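Local coordinates for phosphodiesterase (PDB 4G75), which probably kills competing bacteria as a colicin M-like, magnesium-binding bacteriocin that degrades peptidoglycan lipid precursors, at residues Gly43-Ala48 with Ile86-Asp91; Gln14-Ala19 with Asp105-Met110. All coordinates share one frame; numbering follows the deposited sequence. Where two conformers were deposited one is given.

Contact 1: residues Gly43-Ala48 with Ile86-Asp91; sequences GQRDVA and IWDIFD. With EDO (1,2-ethanediol), chain I.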
loop_
_atom_site.group_PDB
_atom_site.type_symbol
_atom_site.label_atom_id
_atom_site.label_comp_id
_atom_site.label_asym_id
_atom_site.label_seq_id
_atom_site.Cartn_x
_atom_site.Cartn_y
_atom_site.Cartn_z
ATOM N N GLY A 43 -20.249 -2.393 -4.026
ATOM C CA GLY A 43 -20.304 -3.562 -3.162
ATOM C C GLY A 43 -19.318 -4.655 -3.540
ATOM O O GLY A 43 -18.517 -5.090 -2.707
ATOM N N GLN A 44 -19.358 -5.105 -4.791
ATOM C CA GLN A 44 -18.464 -6.181 -5.201
ATOM C C GLN A 44 -17.003 -5.732 -5.244
ATOM O O GLN A 44 -16.099 -6.513 -4.932
ATOM C CB GLN A 44 -18.883 -6.789 -6.541
ATOM C CG GLN A 44 -18.239 -8.145 -6.794
ATOM C CD GLN A 44 -18.519 -9.142 -5.672
ATOM O OE1 GLN A 44 -19.547 -9.062 -4.992
ATOM N NE2 GLN A 44 -17.609 -10.088 -5.481
ATOM N N ARG A 45 -16.761 -4.480 -5.621
ATOM C CA ARG A 45 -15.394 -3.985 -5.583
ATOM C C ARG A 45 -14.887 -3.963 -4.145
ATOM O O ARG A 45 -13.761 -4.364 -3.873
ATOM C CB ARG A 45 -15.269 -2.606 -6.238
ATOM C CG ARG A 45 -15.603 -2.586 -7.733
ATOM C CD ARG A 45 -14.986 -1.359 -8.420
ATOM N NE ARG A 45 -15.442 -0.117 -7.806
ATOM C CZ ARG A 45 -16.581 0.495 -8.117
ATOM N NH1 ARG A 45 -17.379 -0.014 -9.048
ATOM N NH2 ARG A 45 -16.928 1.613 -7.495
ATOM N N ASP A 46 -15.723 -3.506 -3.219
ATOM C CA ASP A 46 -15.327 -3.457 -1.813
ATOM C C ASP A 46 -14.999 -4.844 -1.268
ATOM O O ASP A 46 -14.086 -5.002 -0.455
ATOM C CB ASP A 46 -16.429 -2.817 -0.961
ATOM C CG ASP A 46 -16.531 -1.323 -1.165
ATOM O OD1 ASP A 46 -15.620 -0.730 -1.791
ATOM O OD2 ASP A 46 -17.525 -0.738 -0.682
ATOM N N VAL A 47 -15.756 -5.846 -1.705
ATOM C CA VAL A 47 -15.495 -7.220 -1.291
ATOM C C VAL A 47 -14.069 -7.608 -1.668
ATOM O O VAL A 47 -13.356 -8.247 -0.891
ATOM C CB VAL A 47 -16.503 -8.203 -1.927
ATOM C CG1 VAL A 47 -16.002 -9.648 -1.801
ATOM C CG2 VAL A 47 -17.871 -8.052 -1.264
ATOM N N ALA A 48 -13.660 -7.225 -2.869
ATOM C CA ALA A 48 -12.298 -7.481 -3.307
ATOM C C ALA A 48 -11.308 -6.673 -2.480
ATOM O O ALA A 48 -10.319 -7.213 -1.998
ATOM C CB ALA A 48 -12.142 -7.165 -4.796
ATOM N N ILE A 86 -12.732 7.049 -10.551
ATOM C CA ILE A 86 -12.366 8.289 -9.872
ATOM C C ILE A 86 -12.735 8.275 -8.390
ATOM O O ILE A 86 -11.910 8.617 -7.541
ATOM C CB ILE A 86 -12.982 9.510 -10.560
ATOM C CG1 ILE A 86 -12.310 9.705 -11.923
ATOM C CG2 ILE A 86 -12.820 10.736 -9.683
ATOM C CD1 ILE A 86 -13.051 10.636 -12.870
ATOM N N TRP A 87 -13.966 7.874 -8.080
ATOM C CA TRP A 87 -14.400 7.807 -6.685
ATOM C C TRP A 87 -13.657 6.757 -5.852
ATOM O O TRP A 87 -13.423 6.977 -4.675
ATOM C CB TRP A 87 -15.923 7.621 -6.570
ATOM C CG TRP A 87 -16.697 8.903 -6.704
ATOM C CD1 TRP A 87 -17.660 9.185 -7.628
ATOM C CD2 TRP A 87 -16.570 10.074 -5.886
ATOM N NE1 TRP A 87 -18.144 10.459 -7.434
ATOM C CE2 TRP A 87 -17.491 11.025 -6.371
ATOM C CE3 TRP A 87 -15.769 10.410 -4.790
ATOM C CZ2 TRP A 87 -17.635 12.286 -5.799
ATOM C CZ3 TRP A 87 -15.915 11.667 -4.219
ATOM C CH2 TRP A 87 -16.838 12.591 -4.730
ATOM N N ASP A 88 -13.294 5.626 -6.452
ATOM C CA ASP A 88 -12.504 4.621 -5.745
ATOM C C ASP A 88 -11.113 5.184 -5.435
ATOM O O ASP A 88 -10.552 4.935 -4.365
ATOM C CB ASP A 88 -12.373 3.329 -6.563
ATOM C CG ASP A 88 -13.554 2.379 -6.383
ATOM O OD1 ASP A 88 -14.603 2.777 -5.811
ATOM O OD2 ASP A 88 -13.428 1.217 -6.834
ATOM N N ILE A 89 -10.556 5.943 -6.375
ATOM C CA ILE A 89 -9.257 6.576 -6.148
ATOM C C ILE A 89 -9.355 7.571 -4.987
ATOM O O ILE A 89 -8.416 7.738 -4.212
ATOM C CB ILE A 89 -8.717 7.238 -7.438
ATOM C CG1 ILE A 89 -8.339 6.164 -8.462
ATOM C CG2 ILE A 89 -7.503 8.132 -7.146
ATOM C CD1 ILE A 89 -7.323 5.165 -7.962
ATOM N N PHE A 90 -10.513 8.199 -4.839
ATOM C CA PHE A 90 -10.760 9.075 -3.696
ATOM C C PHE A 90 -10.921 8.279 -2.400
ATOM O O PHE A 90 -10.356 8.640 -1.376
ATOM C CB PHE A 90 -12.012 9.926 -3.956
ATOM C CG PHE A 90 -12.313 10.943 -2.878
ATOM C CD1 PHE A 90 -11.602 12.133 -2.804
ATOM C CD2 PHE A 90 -13.345 10.732 -1.973
ATOM C CE1 PHE A 90 -11.898 13.086 -1.828
ATOM C CE2 PHE A 90 -13.647 11.680 -0.999
ATOM C CZ PHE A 90 -12.916 12.855 -0.922
ATOM N N ASP A 91 -11.691 7.197 -2.452
ATOM C CA ASP A 91 -12.089 6.469 -1.249
ATOM C C ASP A 91 -10.992 5.596 -0.657
ATOM O O ASP A 91 -10.843 5.519 0.567
ATOM C CB ASP A 91 -13.310 5.591 -1.529
ATOM C CG ASP A 91 -14.589 6.392 -1.658
ATOM O OD1 ASP A 91 -14.610 7.557 -1.206
ATOM O OD2 ASP A 91 -15.570 5.849 -2.207
HETATM C C1 EDO I . -22.009 -11.203 -2.244
HETATM O O1 EDO I . -22.939 -10.399 -1.506
HETATM C C2 EDO I . -20.666 -10.486 -2.294
HETATM O O2 EDO I . -19.738 -11.206 -3.116
HETATM O O HOH W 1 -16.211 1.149 -3.979
#

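Contact 2: residues Gln14-Ala19 with Asp105-Met110; sequences QGDFSA and DRITAM. With EDO (1,2-ethanediol), chain I.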
loop_
_atom_site.group_PDB
_atom_site.type_symbol
_atom_site.label_atom_id
_atom_site.label_comp_id
_atom_site.label_asym_id
_atom_site.label_seq_id
_atom_site.Cartn_x
_atom_site.Cartn_y
_atom_site.Cartn_z
ATOM N N GLN A 14 -21.349 -8.255 -0.350
ATOM C CA GLN A 14 -21.843 -6.947 -0.772
ATOM C C GLN A 14 -22.599 -6.236 0.344
ATOM O O GLN A 14 -22.475 -5.023 0.520
ATOM C CB GLN A 14 -22.765 -7.105 -1.984
ATOM C CG GLN A 14 -22.045 -7.466 -3.273
ATOM C CD GLN A 14 -22.979 -8.115 -4.281
ATOM O OE1 GLN A 14 -23.557 -9.174 -4.013
ATOM N NE2 GLN A 14 -23.136 -7.487 -5.443
ATOM N N GLY A 15 -23.395 -7.003 1.079
ATOM C CA GLY A 15 -24.239 -6.469 2.130
ATOM C C GLY A 15 -23.494 -5.915 3.325
ATOM O O GLY A 15 -24.095 -5.293 4.192
ATOM N N ASP A 16 -22.183 -6.133 3.381
ATOM C CA ASP A 16 -21.378 -5.540 4.445
ATOM C C ASP A 16 -21.113 -4.057 4.215
ATOM O O ASP A 16 -20.687 -3.347 5.129
ATOM C CB ASP A 16 -20.043 -6.267 4.583
ATOM C CG ASP A 16 -20.190 -7.616 5.247
ATOM O OD1 ASP A 16 -20.887 -7.684 6.281
ATOM O OD2 ASP A 16 -19.597 -8.595 4.746
ATOM N N PHE A 17 -21.386 -3.589 3.003
ATOM C CA PHE A 17 -20.979 -2.244 2.617
ATOM C C PHE A 17 -22.135 -1.275 2.447
ATOM O O PHE A 17 -23.039 -1.497 1.655
ATOM C CB PHE A 17 -20.078 -2.318 1.389
ATOM C CG PHE A 17 -18.891 -3.199 1.607
ATOM C CD1 PHE A 17 -18.884 -4.506 1.150
ATOM C CD2 PHE A 17 -17.809 -2.742 2.341
ATOM C CE1 PHE A 17 -17.797 -5.333 1.388
ATOM C CE2 PHE A 17 -16.729 -3.561 2.582
ATOM C CZ PHE A 17 -16.720 -4.856 2.107
ATOM N N SER A 18 -22.077 -0.199 3.223
ATOM C CA SER A 18 -23.164 0.771 3.306
ATOM C C SER A 18 -23.552 1.347 1.947
ATOM O O SER A 18 -24.724 1.604 1.682
ATOM C CB SER A 18 -22.781 1.894 4.269
ATOM O OG SER A 18 -22.503 1.370 5.558
ATOM N N ALA A 19 -22.562 1.555 1.085
ATOM C CA ALA A 19 -22.848 2.143 -0.220
ATOM C C ALA A 19 -23.680 1.201 -1.083
ATOM O O ALA A 19 -24.618 1.626 -1.758
ATOM C CB ALA A 19 -21.550 2.537 -0.934
ATOM N N ASP A 105 -11.443 -1.671 11.725
ATOM C CA ASP A 105 -11.368 -2.927 10.991
ATOM C C ASP A 105 -11.638 -2.595 9.524
ATOM O O ASP A 105 -12.064 -1.492 9.211
ATOM C CB ASP A 105 -12.408 -3.919 11.506
ATOM C CG ASP A 105 -13.836 -3.428 11.294
ATOM O OD1 ASP A 105 -14.338 -2.659 12.140
ATOM O OD2 ASP A 105 -14.455 -3.818 10.287
ATOM N N ARG A 106 -11.411 -3.549 8.634
ATOM C CA ARG A 106 -11.425 -3.258 7.203
ATOM C C ARG A 106 -12.767 -2.747 6.719
ATOM O O ARG A 106 -12.849 -1.736 6.011
ATOM C CB ARG A 106 -11.028 -4.501 6.410
ATOM C CG ARG A 106 -9.589 -4.909 6.671
ATOM C CD ARG A 106 -9.284 -6.277 6.099
ATOM N NE ARG A 106 -7.993 -6.782 6.570
ATOM C CZ ARG A 106 -7.500 -7.970 6.244
ATOM N NH1 ARG A 106 -8.182 -8.764 5.430
ATOM N NH2 ARG A 106 -6.330 -8.370 6.731
ATOM N N ILE A 107 -13.823 -3.456 7.098
ATOM C CA ILE A 107 -15.159 -3.105 6.644
ATOM C C ILE A 107 -15.573 -1.743 7.190
ATOM O O ILE A 107 -16.050 -0.885 6.444
ATOM C CB ILE A 107 -16.170 -4.215 6.996
ATOM C CG1 ILE A 107 -15.834 -5.479 6.196
ATOM C CG2 ILE A 107 -17.604 -3.748 6.726
ATOM C CD1 ILE A 107 -16.594 -6.717 6.619
ATOM N N THR A 108 -15.364 -1.528 8.484
ATOM C CA THR A 108 -15.689 -0.232 9.076
ATOM C C THR A 108 -14.904 0.893 8.400
ATOM O O THR A 108 -15.437 1.965 8.136
ATOM C CB THR A 108 -15.413 -0.209 10.588
ATOM O OG1 THR A 108 -16.242 -1.180 11.240
ATOM C CG2 THR A 108 -15.703 1.167 11.164
ATOM N N ALA A 109 -13.629 0.642 8.135
ATOM C CA ALA A 109 -12.781 1.644 7.513
ATOM C C ALA A 109 -13.350 2.065 6.160
ATOM O O ALA A 109 -13.389 3.246 5.845
ATOM C CB ALA A 109 -11.359 1.111 7.364
HETATM N N MSE A 110 -13.801 1.095 5.371
HETATM C CA MSE A 110 -14.346 1.401 4.054
HETATM C C MSE A 110 -15.706 2.090 4.153
HETATM O O MSE A 110 -15.972 3.040 3.431
HETATM C CB MSE A 110 -14.457 0.148 3.191
HETATM C CG MSE A 110 -15.059 0.419 1.825
HETATM SE SE MSE A 110 -13.923 1.591 0.738
HETATM C CE MSE A 110 -12.703 0.190 0.121
HETATM C C1 EDO I . -22.009 -11.203 -2.244
HETATM O O1 EDO I . -22.939 -10.399 -1.506
HETATM C C2 EDO I . -20.666 -10.486 -2.294
HETATM O O2 EDO I . -19.738 -11.206 -3.116
#

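Contact 1: residues Gly43-Ala48 with Ile86-Asp91
The guanidinium of Arg45 turns an edge to the carboxylate of Asp88, with the two planes 53° apart. Asp88 OD1 lies at the guanidinium edge, in its plane, while OD2 sits at the same group's edge but tilted from the plane. The grip is a side-on, two-nitrogen salt bridge: Arg45 NE donates to Asp88 OD2 at 2.6 Å, on the syn side of that oxygen, and Arg45 NH2 donates to Asp88 OD1 at 3.1 Å, meeting it from above the carboxylate plane. The twist between the planes puts both bonds off a coplanar fork, yet the NH2 bond stays fairly straight at 161°. A bend of the arginine chain at CG-CD (chi3 -58°) turns NE and NH2 together toward the acid.

Both charges are buried and have further partners. Glu84 forms a second salt bridge with Arg45 NH2, Ser41 OG bonds NH1, and Tyr49 OH bonds Asp88 OD2, so the pair belongs to a wider polar network that would probably keep Asp88 ionised. Water donates to Asp88 OD1 and to Asp46 OD1, each at 2.9 Å, linking two acids that do not touch.

The bridge spans helices 34-49 and 81-102, whose backbones stay well apart here, with Arg45 and Asp88 CA atoms 9.1 Å from each other. Pro57 and Leu61 of helix 55-65 pack on Arg45, and helix 143-153 packs against Ile89 of helix 81-102.

Contact 2: residues Gln14-Ala19 with Asp105-Met110
Ile107, in the first turn of helix 106-113, packs against Asp16 and Phe17, where a 3-10 turn passes into helix 18-24. Two helix starts therefore meet in this part of the helical region, and no hydrogen bond joins the two segments directly. The CG2 branch of Ile107 lies 3.5 Å from the carbonyl O of Asp16, and its other branch, ending in CD1, comes to 4.0 Å from Asp16 CG. With CG2 anti to the backbone N and CG1 beside it (chi1 -66°), the forked side chain can touch both the backbone and the side chain of the turn. Phe17 crosses Ile107 at about a right angle, its CE2 lying 4.2 Å from Ile107 CG1. One turn further along, CG of the selenomethionine at Met110 comes equally near Phe17 CD2; both aliphatic groups approach the ring obliquely. On one face of that ring lies the CB of Asp16 itself, offset toward the rim.

Polar bonds around this apolar patch set its parts in place. Asn111 ties the segments indirectly: its ND2 bonds Asp16 O and its OD1 bonds Ser18 N. The carboxylate of Asp16 turns back to Gly13, where OD2 accepts from the backbone N, and Phe17 N closes the turn onto Gln14 O. Arg106 leads away from the contact to a salt bridge with Asp4.

Asp105 is the N-cap of helix 106-113. Its OD2 receives the amide of Thr108 from above the carboxylate plane in a nearly straight bond of 172°, while Thr108 OG1 donates to Asp105 OD1 at 2.6 Å.

How the contacts relate
Both touching residues of contact 1 are buried, whereas contact 2 is only partly so, yet their centres lie about 10 Å apart in the helical part of the chain, away from the magnesium site. The deeper of them is a charged pair with a water, between helices 34-49 and 81-102; the outer one rests on van der Waals contact between segments at the starts of the helices that neighbour these in sequence, 18-24 and 106-113. The two meet at Asp46, whose CB packs on Phe17 CG at 3.6 Å and whose OD1 lies near Met110 CE, and again where Gln44 and Val47 pack on Gln14. A 1,2-ethanediol molecule, probably from crystallisation, is hydrogen-bonded to both Gln44 and Gln14.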